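Local coordinates for putative lipoprotein YcdA (Bacillus subtilis subsp. subtilis str. 168, PDB 4R4G) that is of unknown function but is probably a membrane-attached lipoprotein, built from an Ig-like N-terminal domain and an alpha/beta C-terminal domain joined by a kinked helix, at residues L143-A147 with A224-I229; A149-Y153 with F166-A172; V154-F159 with L319-F323; L195-Y199 with V272-L276; G211-L216 with Y279-K284. One frame throughout, in Å; residues are numbered along the deposited sequence.

Contact 1: residues L143-A147 with A224-I229; sequences LQDSA and AKTTSI
Q144 holds T226 by a pair of hydrogen bonds between its side-chain amide and the strand backbone. Its OE1 accepts from T226 N at 2.6 Å, with the donor tilted 22° from the carbonyl plane, while Q144 NE2 donates a hydrogen bond to T226 O over 2.9 Å, in that carbonyl's plane and on a lone pair. The side chain can face both groups because it bends at its second torsion (chi2 -69°), which folds the amide back against the strand. One side chain, at the N-cap position of helix 145-157, thus meets both backbone polar groups of T226. A third polar link joins two side chains, S146 OG and T226 OG1, 2.6 Å apart and hydrogen-bonded. Backbone and hydroxyl of T226 are therefore held by Q144 and S146 respectively.

Apolar contacts lie beside these bonds. L143 and I229 cross nearly at right angles, CD2 of L143 meeting CD1 of I229 at 3.8 Å. At the other end the methyl CB of A147 faces CB of A224 across 4.0 Å, and the aliphatic part of K225 runs past the Q144 amide.

Helix 145-157 begins here, shortly after helix 134-141, consistent with the kinked helix that joins the domains. L26, from a loop in the N-terminal DUF4352 region, touches L143, T226 and I229. Strand 221-230 pairs with strand 233-244, where a classic beta bulge sets T227 and S228 opposite the single residue I235; S146 also touches A234 and V236 of that strand and W307 of strand 307-308.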
# COMPACT_ATOMS: atom_id res chain seq x y z
N LEU A 143 3.49 -2.42 7.99
CA LEU A 143 2.42 -1.63 7.40
C LEU A 143 2.65 -1.34 5.93
O LEU A 143 1.70 -1.38 5.14
CB LEU A 143 2.17 -0.31 8.19
CG LEU A 143 1.61 -0.46 9.64
CD1 LEU A 143 1.49 0.88 10.34
CD2 LEU A 143 0.27 -1.18 9.66
N GLN A 144 3.91 -1.13 5.54
CA GLN A 144 4.24 -0.85 4.15
C GLN A 144 4.64 -2.12 3.35
O GLN A 144 5.02 -2.00 2.18
CB GLN A 144 5.32 0.23 4.08
CG GLN A 144 4.84 1.55 4.69
CD GLN A 144 3.78 2.22 3.89
OE1 GLN A 144 3.80 2.18 2.65
NE2 GLN A 144 2.83 2.85 4.57
N ASP A 145 4.42 -3.33 3.91
CA ASP A 145 4.68 -4.61 3.23
C ASP A 145 4.00 -4.70 1.85
O ASP A 145 4.62 -5.22 0.91
CB ASP A 145 4.21 -5.80 4.09
CG ASP A 145 5.21 -6.29 5.13
OD1 ASP A 145 6.24 -5.59 5.36
OD2 ASP A 145 4.95 -7.37 5.72
N SER A 146 2.74 -4.20 1.72
CA SER A 146 1.99 -4.24 0.47
C SER A 146 2.63 -3.35 -0.58
O SER A 146 2.59 -3.71 -1.76
CB SER A 146 0.53 -3.85 0.67
OG SER A 146 0.37 -2.71 1.48
N ALA A 147 3.20 -2.19 -0.16
CA ALA A 147 3.86 -1.24 -1.06
C ALA A 147 5.17 -1.86 -1.55
O ALA A 147 5.49 -1.75 -2.74
CB ALA A 147 4.11 0.09 -0.37
N ALA A 224 5.88 4.25 -3.82
CA ALA A 224 4.73 3.46 -3.38
C ALA A 224 4.52 3.54 -1.86
O ALA A 224 5.43 3.25 -1.07
CB ALA A 224 4.90 2.00 -3.80
N LYS A 225 3.31 3.92 -1.44
CA LYS A 225 2.97 4.00 -0.03
C LYS A 225 1.66 3.33 0.24
O LYS A 225 0.68 3.66 -0.42
CB LYS A 225 2.89 5.46 0.45
CG LYS A 225 2.80 5.55 1.97
CD LYS A 225 2.31 6.87 2.52
CE LYS A 225 2.04 6.65 3.99
NZ LYS A 225 1.74 7.91 4.74
N THR A 226 1.62 2.41 1.21
CA THR A 226 0.37 1.80 1.68
C THR A 226 -0.36 2.89 2.50
O THR A 226 0.20 3.41 3.47
CB THR A 226 0.63 0.55 2.50
OG1 THR A 226 1.46 -0.33 1.74
CG2 THR A 226 -0.64 -0.15 2.88
N THR A 227 -1.58 3.25 2.07
CA THR A 227 -2.35 4.30 2.72
C THR A 227 -3.41 3.73 3.69
O THR A 227 -3.75 4.39 4.68
CB THR A 227 -2.92 5.25 1.68
OG1 THR A 227 -3.68 4.52 0.70
CG2 THR A 227 -1.85 6.05 0.99
N SER A 228 -3.91 2.50 3.44
CA SER A 228 -4.90 1.84 4.31
C SER A 228 -4.87 0.34 4.16
O SER A 228 -4.63 -0.16 3.07
CB SER A 228 -6.31 2.34 4.02
OG SER A 228 -6.61 2.31 2.63
N ILE A 229 -5.07 -0.37 5.27
CA ILE A 229 -5.17 -1.83 5.33
C ILE A 229 -6.49 -2.13 5.98
O ILE A 229 -6.86 -1.50 6.98
CB ILE A 229 -4.00 -2.55 6.05
CG1 ILE A 229 -2.64 -2.13 5.49
CG2 ILE A 229 -4.19 -4.09 6.05
CD1 ILE A 229 -1.58 -2.11 6.48

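Contact 2: residues A149-Y153 with F166-A172; sequences ALSAY and FEKITGA
Y153 and F166 form a T-shaped (edge-to-face) aromatic pair between two successive helices of the C-terminal domain, 145-157 and 165-170, which run roughly antiparallel. The helix segments point 140° apart and their axes come within 9.6 Å. F166 supplies the edge: its CE1 sits over the centre of the Y153 ring, the ring centroids are 5.1 Å apart and the planes stand at 77°. With CG of F166 anti to the backbone N (chi1 -173°), the ring reaches across to Y153.

A152, the third main contributor, lays its CB beside CD1 of F166 at 3.9 Å, so the phenyl group is met by two neighbouring residues of the facing helix. One turn earlier on that helix, A149 takes the CG2 methyl of I169 against its CB. The CD2-CE2 side of the tyrosine is met by T170, whose CG2 approaches CE2 of Y153 at 3.4 Å, obliquely to the ring. Exchanging Y153 for an alanine would probably deprive the F166 edge of its aromatic face and open a gap beside the T170 methyl. Helix 174-192 completes the surroundings, I177 touching both aromatic side chains.

T170 also closes its own helix. Its OG1 hydrogen-bonds to F166 O at 2.6 Å, from above the carbonyl plane, and accepts from A172 N at 3.3 Å in an ST turn.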
# COMPACT_ATOMS: atom_id res chain seq x y z
N ALA A 149 5.72 -5.10 -1.89
CA ALA A 149 5.19 -6.04 -2.88
C ALA A 149 4.78 -5.33 -4.19
O ALA A 149 5.20 -5.79 -5.25
CB ALA A 149 4.03 -6.81 -2.30
N LEU A 150 4.04 -4.19 -4.14
CA LEU A 150 3.66 -3.47 -5.37
C LEU A 150 4.91 -3.02 -6.16
O LEU A 150 4.94 -3.13 -7.39
CB LEU A 150 2.73 -2.28 -5.13
CG LEU A 150 2.43 -1.48 -6.40
CD1 LEU A 150 1.56 -2.28 -7.37
CD2 LEU A 150 1.85 -0.14 -6.11
N SER A 151 5.93 -2.53 -5.45
CA SER A 151 7.19 -2.09 -6.04
C SER A 151 7.92 -3.27 -6.72
O SER A 151 8.49 -3.06 -7.79
CB SER A 151 8.08 -1.43 -4.99
OG SER A 151 9.16 -0.72 -5.56
N ALA A 152 7.86 -4.50 -6.12
CA ALA A 152 8.46 -5.73 -6.68
C ALA A 152 7.79 -6.10 -8.01
O ALA A 152 8.48 -6.50 -8.94
CB ALA A 152 8.33 -6.88 -5.69
N TYR A 153 6.45 -5.94 -8.10
CA TYR A 153 5.66 -6.17 -9.30
C TYR A 153 6.13 -5.23 -10.39
O TYR A 153 6.35 -5.67 -11.50
CB TYR A 153 4.16 -5.96 -9.02
CG TYR A 153 3.41 -7.22 -8.65
CD1 TYR A 153 2.86 -8.04 -9.63
CD2 TYR A 153 3.21 -7.57 -7.32
CE1 TYR A 153 2.13 -9.17 -9.30
CE2 TYR A 153 2.48 -8.71 -6.98
CZ TYR A 153 1.95 -9.52 -7.97
OH TYR A 153 1.26 -10.65 -7.64
N PHE A 166 10.85 -11.24 -5.08
CA PHE A 166 9.53 -11.30 -5.74
C PHE A 166 8.67 -12.50 -5.32
O PHE A 166 7.56 -12.30 -4.84
CB PHE A 166 9.63 -11.26 -7.28
CG PHE A 166 8.28 -11.16 -7.94
CD1 PHE A 166 7.55 -9.98 -7.90
CD2 PHE A 166 7.69 -12.28 -8.52
CE1 PHE A 166 6.28 -9.90 -8.47
CE2 PHE A 166 6.41 -12.20 -9.08
CZ PHE A 166 5.73 -11.01 -9.08
N GLU A 167 9.16 -13.72 -5.53
CA GLU A 167 8.39 -14.91 -5.19
C GLU A 167 8.07 -14.92 -3.68
O GLU A 167 6.90 -15.05 -3.32
CB GLU A 167 9.14 -16.18 -5.61
CG GLU A 167 9.63 -16.12 -7.05
CD GLU A 167 9.14 -17.20 -8.00
OE1 GLU A 167 8.59 -18.22 -7.52
OE2 GLU A 167 9.33 -17.04 -9.22
N LYS A 168 9.09 -14.68 -2.82
CA LYS A 168 8.95 -14.66 -1.35
C LYS A 168 7.90 -13.66 -0.88
O LYS A 168 7.05 -14.00 -0.04
CB LYS A 168 10.30 -14.33 -0.65
CG LYS A 168 11.50 -15.22 -1.03
CD LYS A 168 12.85 -14.51 -0.79
CE LYS A 168 14.03 -15.25 -1.40
NZ LYS A 168 15.25 -14.41 -1.43
N ILE A 169 7.96 -12.44 -1.41
CA ILE A 169 7.12 -11.31 -1.05
C ILE A 169 5.68 -11.43 -1.60
O ILE A 169 4.75 -11.12 -0.88
CB ILE A 169 7.87 -10.02 -1.55
CG1 ILE A 169 8.89 -9.55 -0.50
CG2 ILE A 169 6.95 -8.88 -1.99
CD1 ILE A 169 9.77 -8.31 -0.95
N THR A 170 5.50 -11.87 -2.86
CA THR A 170 4.18 -11.88 -3.52
C THR A 170 3.45 -13.24 -3.55
O THR A 170 2.22 -13.24 -3.56
CB THR A 170 4.32 -11.43 -4.98
OG1 THR A 170 5.12 -12.39 -5.65
CG2 THR A 170 4.98 -10.07 -5.12
N GLY A 171 4.18 -14.33 -3.67
CA GLY A 171 3.58 -15.66 -3.81
C GLY A 171 3.35 -16.09 -5.25
O GLY A 171 3.11 -17.27 -5.50
N ALA A 172 3.43 -15.14 -6.21
CA ALA A 172 3.28 -15.37 -7.66
C ALA A 172 4.60 -15.82 -8.24
O ALA A 172 5.62 -15.60 -7.59
CB ALA A 172 2.82 -14.08 -8.34

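Contact 3: residues V154-F159 with L319-F323; sequences VDVLLF and LVEAF
V154, L158 and F159 meet L319, V320 and F323 in a buried, wholly apolar contact between the C-terminal parts of helices 145-157 and 314-321 and the residues that follow, in the C-terminal domain, a DUF5105 region of the NTF2 clan. I222, on strand 221-230 of the mixed sheet, touches V154, F159, L319 and F323, so helices and sheet share one core.

The F323 ring is the meeting point. L158 comes at it nearly at right angles and lays its CD1 over one face, a CH-pi contact 3.9 Å from the ring centroid and 29° off the normal. The other branch of the same leucine, CD2, rests against CG1 of V320 at 3.7 Å; L158 thus forks between V320 and F323. V154 divides its methyls likewise. With CG1 anti to the backbone N (chi1 169°), that methyl lies 3.7 Å from CZ of F323, while CG2 is turned to CD2 of L319, more loosely. F159 crosses F323 at about a right angle, CE1 to CE2 at 3.9 Å, with the ring planes at 83°.

Just after F323 the chain enters strand 324-325, and the backbone of F323 already bonds to V243 of strand 233-244. In segment 154-159 the carbonyl O of V154 takes two backbone bonds, from L158 N at 2.8 Å and from F159 N at 3.0 Å.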
# COMPACT_ATOMS: atom_id res chain seq x y z
N VAL A 154 6.32 -3.94 -10.06
CA VAL A 154 6.79 -2.90 -10.98
C VAL A 154 8.20 -3.26 -11.48
O VAL A 154 8.46 -3.22 -12.68
CB VAL A 154 6.70 -1.48 -10.35
CG1 VAL A 154 7.42 -0.43 -11.19
CG2 VAL A 154 5.25 -1.07 -10.16
N ASP A 155 9.07 -3.68 -10.56
CA ASP A 155 10.45 -4.08 -10.88
C ASP A 155 10.50 -5.17 -11.95
O ASP A 155 11.12 -4.98 -13.00
CB ASP A 155 11.16 -4.55 -9.60
CG ASP A 155 11.86 -3.47 -8.79
OD1 ASP A 155 11.59 -2.27 -9.03
OD2 ASP A 155 12.68 -3.83 -7.93
N VAL A 156 9.80 -6.30 -11.71
CA VAL A 156 9.82 -7.45 -12.62
C VAL A 156 9.02 -7.20 -13.90
O VAL A 156 9.51 -7.58 -14.97
CB VAL A 156 9.38 -8.78 -11.95
CG1 VAL A 156 10.25 -9.09 -10.73
CG2 VAL A 156 7.91 -8.79 -11.57
N LEU A 157 7.83 -6.58 -13.82
CA LEU A 157 6.98 -6.36 -14.98
C LEU A 157 7.32 -5.17 -15.81
O LEU A 157 7.28 -5.28 -17.03
CB LEU A 157 5.51 -6.18 -14.59
CG LEU A 157 4.77 -7.32 -13.92
CD1 LEU A 157 3.39 -6.87 -13.60
CD2 LEU A 157 4.75 -8.55 -14.79
N LEU A 158 7.49 -4.00 -15.19
CA LEU A 158 7.68 -2.77 -15.94
C LEU A 158 9.13 -2.41 -16.17
O LEU A 158 9.46 -1.89 -17.24
CB LEU A 158 6.95 -1.62 -15.22
CG LEU A 158 5.43 -1.73 -15.26
CD1 LEU A 158 4.82 -1.01 -14.16
CD2 LEU A 158 4.87 -1.23 -16.57
N PHE A 159 10.00 -2.66 -15.19
CA PHE A 159 11.40 -2.29 -15.30
C PHE A 159 12.27 -3.40 -15.85
O PHE A 159 13.43 -3.14 -16.18
CB PHE A 159 11.94 -1.85 -13.93
CG PHE A 159 11.32 -0.59 -13.35
CD1 PHE A 159 10.56 0.26 -14.14
CD2 PHE A 159 11.50 -0.26 -12.01
CE1 PHE A 159 10.00 1.42 -13.60
CE2 PHE A 159 10.93 0.88 -11.47
CZ PHE A 159 10.18 1.72 -12.27
N LEU A 319 -2.14 1.72 -13.51
CA LEU A 319 -0.81 1.84 -12.93
C LEU A 319 0.22 1.73 -14.07
O LEU A 319 1.08 2.61 -14.22
CB LEU A 319 -0.61 0.77 -11.85
CG LEU A 319 0.82 0.55 -11.33
CD1 LEU A 319 1.31 1.74 -10.49
CD2 LEU A 319 0.91 -0.78 -10.58
N VAL A 320 0.08 0.69 -14.92
CA VAL A 320 0.95 0.44 -16.07
C VAL A 320 0.88 1.63 -17.04
O VAL A 320 1.94 2.12 -17.44
CB VAL A 320 0.58 -0.90 -16.75
CG1 VAL A 320 1.42 -1.15 -17.98
CG2 VAL A 320 0.72 -2.06 -15.77
N GLU A 321 -0.33 2.15 -17.34
CA GLU A 321 -0.53 3.30 -18.25
C GLU A 321 0.09 4.58 -17.73
O GLU A 321 0.40 5.47 -18.52
CB GLU A 321 -2.04 3.55 -18.50
CG GLU A 321 -2.70 2.58 -19.46
CD GLU A 321 -4.22 2.60 -19.52
OE1 GLU A 321 -4.86 3.19 -18.61
OE2 GLU A 321 -4.78 2.00 -20.47
N ALA A 322 0.24 4.70 -16.40
CA ALA A 322 0.78 5.89 -15.73
C ALA A 322 2.29 6.08 -15.94
O ALA A 322 2.81 7.15 -15.60
CB ALA A 322 0.49 5.83 -14.24
N PHE A 323 3.00 5.06 -16.47
CA PHE A 323 4.45 5.09 -16.64
C PHE A 323 4.92 5.79 -17.90
O PHE A 323 6.10 6.14 -17.99
CB PHE A 323 5.01 3.67 -16.56
CG PHE A 323 5.20 3.23 -15.12
CD1 PHE A 323 4.16 2.64 -14.42
CD2 PHE A 323 6.39 3.48 -14.45
CE1 PHE A 323 4.31 2.29 -13.08
CE2 PHE A 323 6.55 3.11 -13.12
CZ PHE A 323 5.51 2.50 -12.45

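Contact 4: residues L195-Y199 with V272-L276; sequences LSSTY and VKYAL
The Y199 ring is met from two directions by helix 268-283. L276 crosses it at about a right angle and places CD1 over one face, a CH-pi contact 4.1 Å from the ring centroid and 28° off the normal. K273, three residues earlier, comes instead to the ring edge: its CG lies near the ring plane, and the extended chain carries CE past the phenol oxygen, 3.4 Å from Y199 OH. The charged end of K273 salt-bridges to E269 of the same helix.

CD1 of L195 reaches toward CD2 of L276 tip to tip at 3.8 Å, whereas its CD2 slides past V272 in the opposite direction, 3.8 Å from CG1 of V272. With CG1 anti to the backbone N (chi1 156°), V272 turns this methyl to both L195 and Y199, 3.7 Å from Y199 OH. Were Y199 a serine, the L276 methyl would probably lose the ring face it rests on, and a gap would open between loop and helix.

The arrangement is a loop packed on a helix: the connection between helices 174-192 and 203-219 lies against V272 and L276, one turn apart, with K273 beside them.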
# COMPACT_ATOMS: atom_id res chain seq x y z
N LEU A 195 -1.06 -2.99 -36.84
CA LEU A 195 -0.13 -3.89 -37.54
C LEU A 195 -0.65 -5.31 -37.55
O LEU A 195 -1.49 -5.66 -36.71
CB LEU A 195 1.26 -3.86 -36.89
CG LEU A 195 2.10 -2.61 -37.10
CD1 LEU A 195 3.23 -2.58 -36.13
CD2 LEU A 195 2.64 -2.54 -38.51
N SER A 196 -0.13 -6.15 -38.48
CA SER A 196 -0.48 -7.57 -38.61
C SER A 196 -0.15 -8.33 -37.31
O SER A 196 0.86 -8.01 -36.67
CB SER A 196 0.24 -8.20 -39.79
N SER A 197 -1.00 -9.31 -36.92
CA SER A 197 -0.80 -10.14 -35.71
C SER A 197 0.40 -11.11 -35.90
O SER A 197 0.75 -11.86 -34.98
CB SER A 197 -2.08 -10.91 -35.37
N THR A 198 1.03 -11.05 -37.10
CA THR A 198 2.22 -11.80 -37.53
C THR A 198 3.42 -11.39 -36.65
O THR A 198 4.01 -12.25 -35.98
CB THR A 198 2.49 -11.57 -39.04
OG1 THR A 198 2.83 -10.20 -39.27
CG2 THR A 198 1.30 -11.95 -39.93
N TYR A 199 3.69 -10.05 -36.59
CA TYR A 199 4.77 -9.38 -35.83
C TYR A 199 4.78 -9.72 -34.31
O TYR A 199 5.74 -9.33 -33.63
CB TYR A 199 4.64 -7.84 -35.96
CG TYR A 199 5.05 -7.23 -37.29
CD1 TYR A 199 6.39 -7.03 -37.60
CD2 TYR A 199 4.09 -6.73 -38.17
CE1 TYR A 199 6.77 -6.44 -38.81
CE2 TYR A 199 4.46 -6.13 -39.37
CZ TYR A 199 5.80 -5.99 -39.69
OH TYR A 199 6.18 -5.40 -40.87
N VAL A 272 8.40 0.25 -42.37
CA VAL A 272 7.66 -0.13 -41.16
C VAL A 272 8.59 -0.95 -40.26
O VAL A 272 8.72 -0.63 -39.08
CB VAL A 272 6.34 -0.89 -41.48
CG1 VAL A 272 5.88 -1.77 -40.31
CG2 VAL A 272 5.24 0.10 -41.86
N LYS A 273 9.27 -1.96 -40.83
CA LYS A 273 10.20 -2.82 -40.11
C LYS A 273 11.34 -2.00 -39.49
O LYS A 273 11.65 -2.20 -38.31
CB LYS A 273 10.73 -3.95 -41.02
CG LYS A 273 9.79 -5.16 -41.00
CD LYS A 273 9.81 -6.03 -42.25
CE LYS A 273 8.81 -7.15 -42.14
NZ LYS A 273 9.04 -8.21 -43.16
N TYR A 274 11.87 -1.00 -40.23
CA TYR A 274 12.92 -0.12 -39.73
C TYR A 274 12.40 0.74 -38.57
O TYR A 274 13.13 0.96 -37.60
CB TYR A 274 13.49 0.76 -40.85
CG TYR A 274 14.52 1.77 -40.38
CD1 TYR A 274 15.83 1.38 -40.10
CD2 TYR A 274 14.19 3.11 -40.23
CE1 TYR A 274 16.78 2.31 -39.66
CE2 TYR A 274 15.13 4.04 -39.80
CZ TYR A 274 16.43 3.64 -39.54
OH TYR A 274 17.35 4.57 -39.11
N ALA A 275 11.15 1.23 -38.68
CA ALA A 275 10.55 2.05 -37.63
C ALA A 275 10.47 1.25 -36.33
O ALA A 275 10.82 1.76 -35.28
CB ALA A 275 9.18 2.53 -38.06
N LEU A 276 10.09 -0.04 -36.41
CA LEU A 276 9.97 -0.93 -35.25
C LEU A 276 11.35 -1.24 -34.64
O LEU A 276 11.43 -1.65 -33.47
CB LEU A 276 9.24 -2.23 -35.65
CG LEU A 276 7.79 -2.10 -36.14
CD1 LEU A 276 7.36 -3.31 -36.89
CD2 LEU A 276 6.82 -1.80 -35.01

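Contact 5: residues G211-L216 with Y279-K284; sequences GIKEGL and YPEEFK
F283 is a knob in a hole formed by G211, I212, G215 and L216, in a near-parallel pair of helices, 203-219 and 268-283. The two segments differ in direction by only 6° and their axes approach to 8.5 Å. Glycines allow the close fit: a side chain on G211 would run into P280, and one on G215 into the F283 ring. The second helix is kinked at P280, whose N has no bond to the preceding turn.

I212 sets its CG1 over one face of the F283 ring, a CH-pi contact 4.0 Å from the centroid and almost on the normal, while L216 meets the edge, CD2 to CZ at 4.0 Å. A first torsion of -173° swings the F283 ring toward helix 203-219. I212 also extends CD1 to CE1 of Y279 at 4.0 Å. I324, on strand 324-325, touches I212, L216 and F283.

K284 bridges two acids. E214 OE1 makes a long salt bridge to K284 NZ at 3.7 Å, its other oxygen being paired with K218. The same lysine nitrogen makes a salt bridge to E281 OE1 at 3.3 Å, on the syn side but 25° out of the carboxylate plane.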
# COMPACT_ATOMS: atom_id res chain seq x y z
N GLY A 211 13.24 -2.81 -24.72
CA GLY A 211 13.68 -1.42 -24.80
C GLY A 211 12.85 -0.50 -23.92
O GLY A 211 13.41 0.29 -23.16
N ILE A 212 11.50 -0.60 -24.01
CA ILE A 212 10.57 0.18 -23.17
C ILE A 212 10.89 -0.07 -21.69
O ILE A 212 11.06 0.89 -20.95
CB ILE A 212 9.07 -0.13 -23.48
CG1 ILE A 212 8.64 0.51 -24.81
CG2 ILE A 212 8.17 0.33 -22.36
CD1 ILE A 212 7.41 -0.11 -25.41
N LYS A 213 11.04 -1.34 -21.29
CA LYS A 213 11.40 -1.73 -19.92
C LYS A 213 12.75 -1.15 -19.48
O LYS A 213 12.87 -0.72 -18.33
CB LYS A 213 11.42 -3.25 -19.75
CG LYS A 213 10.05 -3.90 -19.80
CD LYS A 213 10.10 -5.30 -19.27
CE LYS A 213 8.82 -6.01 -19.58
NZ LYS A 213 8.66 -7.22 -18.73
N GLU A 214 13.74 -1.11 -20.36
CA GLU A 214 15.05 -0.56 -19.98
C GLU A 214 14.92 0.94 -19.77
O GLU A 214 15.49 1.46 -18.80
CB GLU A 214 16.14 -0.91 -20.99
CG GLU A 214 17.51 -0.97 -20.34
CD GLU A 214 18.65 -0.34 -21.13
OE1 GLU A 214 18.99 -0.87 -22.22
OE2 GLU A 214 19.22 0.65 -20.63
N GLY A 215 14.13 1.60 -20.62
CA GLY A 215 13.84 3.02 -20.54
C GLY A 215 13.13 3.38 -19.25
O GLY A 215 13.56 4.29 -18.54
N LEU A 216 12.07 2.63 -18.91
CA LEU A 216 11.30 2.88 -17.69
C LEU A 216 12.14 2.62 -16.46
O LEU A 216 12.04 3.41 -15.52
CB LEU A 216 10.01 2.05 -17.64
CG LEU A 216 8.98 2.27 -18.77
CD1 LEU A 216 7.78 1.36 -18.59
CD2 LEU A 216 8.49 3.71 -18.83
N TYR A 279 12.54 2.31 -32.73
CA TYR A 279 11.62 2.53 -31.60
C TYR A 279 12.32 2.27 -30.24
O TYR A 279 12.38 3.22 -29.45
CB TYR A 279 10.32 1.68 -31.72
CG TYR A 279 9.24 2.06 -30.73
CD1 TYR A 279 9.41 1.85 -29.36
CD2 TYR A 279 8.04 2.61 -31.16
CE1 TYR A 279 8.43 2.23 -28.44
CE2 TYR A 279 7.05 3.00 -30.24
CZ TYR A 279 7.24 2.78 -28.89
OH TYR A 279 6.27 3.15 -27.99
N PRO A 280 12.90 1.06 -29.98
CA PRO A 280 13.58 0.84 -28.69
C PRO A 280 14.70 1.84 -28.39
O PRO A 280 14.81 2.35 -27.27
CB PRO A 280 14.19 -0.56 -28.85
CG PRO A 280 13.37 -1.22 -29.89
CD PRO A 280 12.93 -0.16 -30.81
N GLU A 281 15.53 2.13 -29.38
CA GLU A 281 16.71 2.97 -29.23
C GLU A 281 16.32 4.43 -29.01
O GLU A 281 17.00 5.12 -28.23
CB GLU A 281 17.66 2.78 -30.42
CG GLU A 281 18.05 1.31 -30.70
CD GLU A 281 18.24 0.34 -29.53
OE1 GLU A 281 19.10 0.61 -28.65
OE2 GLU A 281 17.55 -0.70 -29.50
N GLU A 282 15.19 4.86 -29.60
CA GLU A 282 14.68 6.22 -29.44
C GLU A 282 13.93 6.37 -28.12
O GLU A 282 14.04 7.42 -27.49
CB GLU A 282 13.80 6.62 -30.62
CG GLU A 282 14.57 6.90 -31.90
CD GLU A 282 15.71 7.90 -31.81
OE1 GLU A 282 15.51 9.02 -31.28
OE2 GLU A 282 16.80 7.57 -32.34
N PHE A 283 13.17 5.34 -27.69
CA PHE A 283 12.46 5.35 -26.40
C PHE A 283 13.47 5.49 -25.25
O PHE A 283 13.26 6.28 -24.35
CB PHE A 283 11.62 4.07 -26.22
CG PHE A 283 10.74 4.11 -24.99
CD1 PHE A 283 11.25 3.77 -23.73
CD2 PHE A 283 9.42 4.54 -25.07
CE1 PHE A 283 10.45 3.85 -22.60
CE2 PHE A 283 8.62 4.59 -23.93
CZ PHE A 283 9.13 4.24 -22.70
N LYS A 284 14.56 4.71 -25.29
CA LYS A 284 15.66 4.72 -24.32
C LYS A 284 16.31 6.11 -24.21
O LYS A 284 17.01 6.36 -23.24
CB LYS A 284 16.73 3.69 -24.74
CG LYS A 284 16.48 2.22 -24.35
CD LYS A 284 17.55 1.34 -25.04
CE LYS A 284 17.28 -0.14 -25.02
NZ LYS A 284 18.27 -0.88 -25.84

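In the fold
All five contacts lie in the C-terminal DUF5105 region and are spread along it. Contacts 1, 2 and 3 succeed one another along helix 145-157, neighbouring centres about 13 Å apart, so this helix runs from the junction with the N-terminal domain into the core. Contact 3 leads on to contact 5, about 13 Å away between centres: F323 and F159 touch L216, and K213 weakly bonds to L157. Contacts 4 and 5 share helix 268-283, with centres about 17 Å apart; the centres of contacts 4 and 1 are about 41 Å apart. Contact 2 is local; the others join segments over 60 residues apart, and contact 3 brings an early helix to the end of the domain.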